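Local coordinates for oligopeptide-binding protein oppA (Lactococcus lactis, PDB 3DRF) that binds oligopeptides outside the cell as the receptor of an ABC transporter that takes them up, at residues Glu120-Glu124 and Ile157-Phe162. Coordinates in Å, arbitrary orientation, origin at the centre of the assembly. Residues are numbered along the deposited sequence.
Sequences EFTYE and ISGITF
Residues 120-124 are one turn of helix 116-127. In 157-162 a type I turn, I157 to I160, is closed by I160 N to I157 O at 3.2 Å and leads into the short strand 160-161. CA atoms are 7.0 Å apart at E120 and I160, and 8.5 Å apart at E124 and I157. No direct hydrogen bond joins the segments.

E120 buries the most surface and meets three residues. Its chi1 is t and its chi2 m. E120 points toward 157-162, and its aliphatic part packs on I160 and F162: E120 CG lies 3.9 Å from I160 CG2, and E120 CB is 3.6 Å from F162 CZ at the ring edge. E120 OE2 accepts from a water at 2.8 Å, which accepts from I157 N at 2.9 Å. OE1 forms a salt bridge with K117.

I157 and I160 are both m,t and point at the helix. I157 CD1 reaches Y123 CB at 3.8 Å. I160 CD1 sits over the Y123 ring face, 3.7 Å from the centroid, a CH-pi contact. The Y123 OH is hydrogen-bonded to Y119 OH and L191 N.

I160 and F162 touch I171 on strand 170-174. This is helix-on-sheet packing, helix 116-127 against edge strand 160-161 of a four-stranded antiparallel sheet.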
loop_
_atom_site.group_PDB
_atom_site.type_symbol
_atom_site.label_atom_id
_atom_site.label_comp_id
_atom_site.label_asym_id
_atom_site.label_seq_id
_atom_site.Cartn_x
_atom_site.Cartn_y
_atom_site.Cartn_z
ATOM N N GLU A 120 15.678 -2.927 15.690
ATOM C CA GLU A 120 16.606 -2.061 14.949
ATOM C C GLU A 120 16.921 -2.659 13.566
ATOM O O GLU A 120 17.039 -1.943 12.601
ATOM C CB GLU A 120 17.906 -1.863 15.803
ATOM C CG GLU A 120 18.941 -0.973 15.080
ATOM C CD GLU A 120 19.861 -1.718 14.079
ATOM O OE1 GLU A 120 19.890 -2.918 14.050
ATOM O OE2 GLU A 120 20.543 -0.969 13.367
ATOM N N PHE A 121 17.024 -3.988 13.490
ATOM C CA PHE A 121 17.402 -4.604 12.191
ATOM C C PHE A 121 16.355 -4.347 11.074
ATOM O O PHE A 121 16.738 -4.153 9.964
ATOM C CB PHE A 121 17.707 -6.124 12.366
ATOM C CG PHE A 121 18.318 -6.748 11.133
ATOM C CD1 PHE A 121 17.759 -7.878 10.582
ATOM C CD2 PHE A 121 19.431 -6.190 10.534
ATOM C CE1 PHE A 121 18.308 -8.458 9.469
ATOM C CE2 PHE A 121 20.012 -6.792 9.371
ATOM C CZ PHE A 121 19.410 -7.904 8.859
ATOM N N THR A 122 15.066 -4.277 11.442
ATOM C CA THR A 122 14.007 -3.841 10.482
ATOM C C THR A 122 14.440 -2.504 9.775
ATOM O O THR A 122 14.330 -2.357 8.592
ATOM C CB THR A 122 12.735 -3.579 11.260
ATOM O OG1 THR A 122 12.294 -4.867 11.802
ATOM C CG2 THR A 122 11.648 -2.991 10.327
ATOM N N TYR A 123 14.955 -1.553 10.560
ATOM C CA TYR A 123 15.353 -0.237 9.994
ATOM C C TYR A 123 16.491 -0.411 8.977
ATOM O O TYR A 123 16.481 0.236 8.003
ATOM C CB TYR A 123 15.794 0.720 11.088
ATOM C CG TYR A 123 14.609 1.231 11.948
ATOM C CD1 TYR A 123 14.124 0.477 13.029
ATOM C CD2 TYR A 123 13.934 2.415 11.643
ATOM C CE1 TYR A 123 13.057 0.919 13.826
ATOM C CE2 TYR A 123 12.835 2.870 12.445
ATOM C CZ TYR A 123 12.447 2.136 13.539
ATOM O OH TYR A 123 11.377 2.601 14.282
ATOM N N GLU A 124 17.433 -1.303 9.257
ATOM C CA GLU A 124 18.524 -1.541 8.338
ATOM C C GLU A 124 18.011 -2.162 7.052
ATOM O O GLU A 124 18.476 -1.861 6.017
ATOM C CB GLU A 124 19.589 -2.480 8.957
ATOM C CG GLU A 124 20.285 -1.853 10.254
ATOM C CD GLU A 124 21.453 -2.648 10.756
ATOM O OE1 GLU A 124 21.814 -3.548 10.073
ATOM O OE2 GLU A 124 21.920 -2.366 11.848
ATOM N N ILE A 157 23.043 3.561 13.244
ATOM C CA ILE A 157 21.919 4.482 13.340
ATOM C C ILE A 157 21.978 5.066 14.746
ATOM O O ILE A 157 21.582 4.465 15.694
ATOM C CB ILE A 157 20.573 3.801 13.095
ATOM C CG1 ILE A 157 20.500 3.104 11.727
ATOM C CG2 ILE A 157 19.456 4.851 13.191
ATOM C CD1 ILE A 157 19.304 2.083 11.579
ATOM N N SER A 158 22.535 6.251 14.818
ATOM C CA SER A 158 22.842 6.885 16.130
ATOM C C SER A 158 21.609 7.103 17.040
ATOM O O SER A 158 21.700 6.988 18.180
ATOM C CB SER A 158 23.640 8.190 15.937
ATOM O OG SER A 158 22.833 9.178 15.358
ATOM N N GLY A 159 20.473 7.365 16.410
ATOM C CA GLY A 159 19.201 7.612 17.114
ATOM C C GLY A 159 18.488 6.401 17.649
ATOM O O GLY A 159 17.486 6.570 18.259
ATOM N N ILE A 160 18.989 5.216 17.374
ATOM C CA ILE A 160 18.378 3.995 17.946
ATOM C C ILE A 160 19.368 3.375 18.938
ATOM O O ILE A 160 20.417 2.944 18.538
ATOM C CB ILE A 160 18.027 3.019 16.816
ATOM C CG1 ILE A 160 16.996 3.689 15.858
ATOM C CG2 ILE A 160 17.477 1.721 17.418
ATOM C CD1 ILE A 160 16.488 2.798 14.685
ATOM N N THR A 161 18.957 3.312 20.199
ATOM C CA THR A 161 19.804 2.765 21.257
ATOM C C THR A 161 19.000 1.761 22.107
ATOM O O THR A 161 17.796 1.629 22.002
ATOM C CB THR A 161 20.417 3.906 22.137
ATOM O OG1 THR A 161 19.360 4.685 22.734
ATOM C CG2 THR A 161 21.366 4.831 21.332
ATOM N N PHE A 162 19.753 1.067 22.948
ATOM C CA PHE A 162 19.230 -0.107 23.660
ATOM C C PHE A 162 19.492 0.013 25.163
ATOM O O PHE A 162 20.545 -0.380 25.630
ATOM C CB PHE A 162 19.868 -1.391 23.120
ATOM C CG PHE A 162 19.868 -1.459 21.594
ATOM C CD1 PHE A 162 18.685 -1.536 20.894
ATOM C CD2 PHE A 162 21.048 -1.420 20.879
ATOM C CE1 PHE A 162 18.687 -1.645 19.515
ATOM C CE2 PHE A 162 21.047 -1.493 19.500
ATOM C CZ PHE A 162 19.852 -1.624 18.838
HETATM O O HOH W 1 22.774 0.687 13.778
#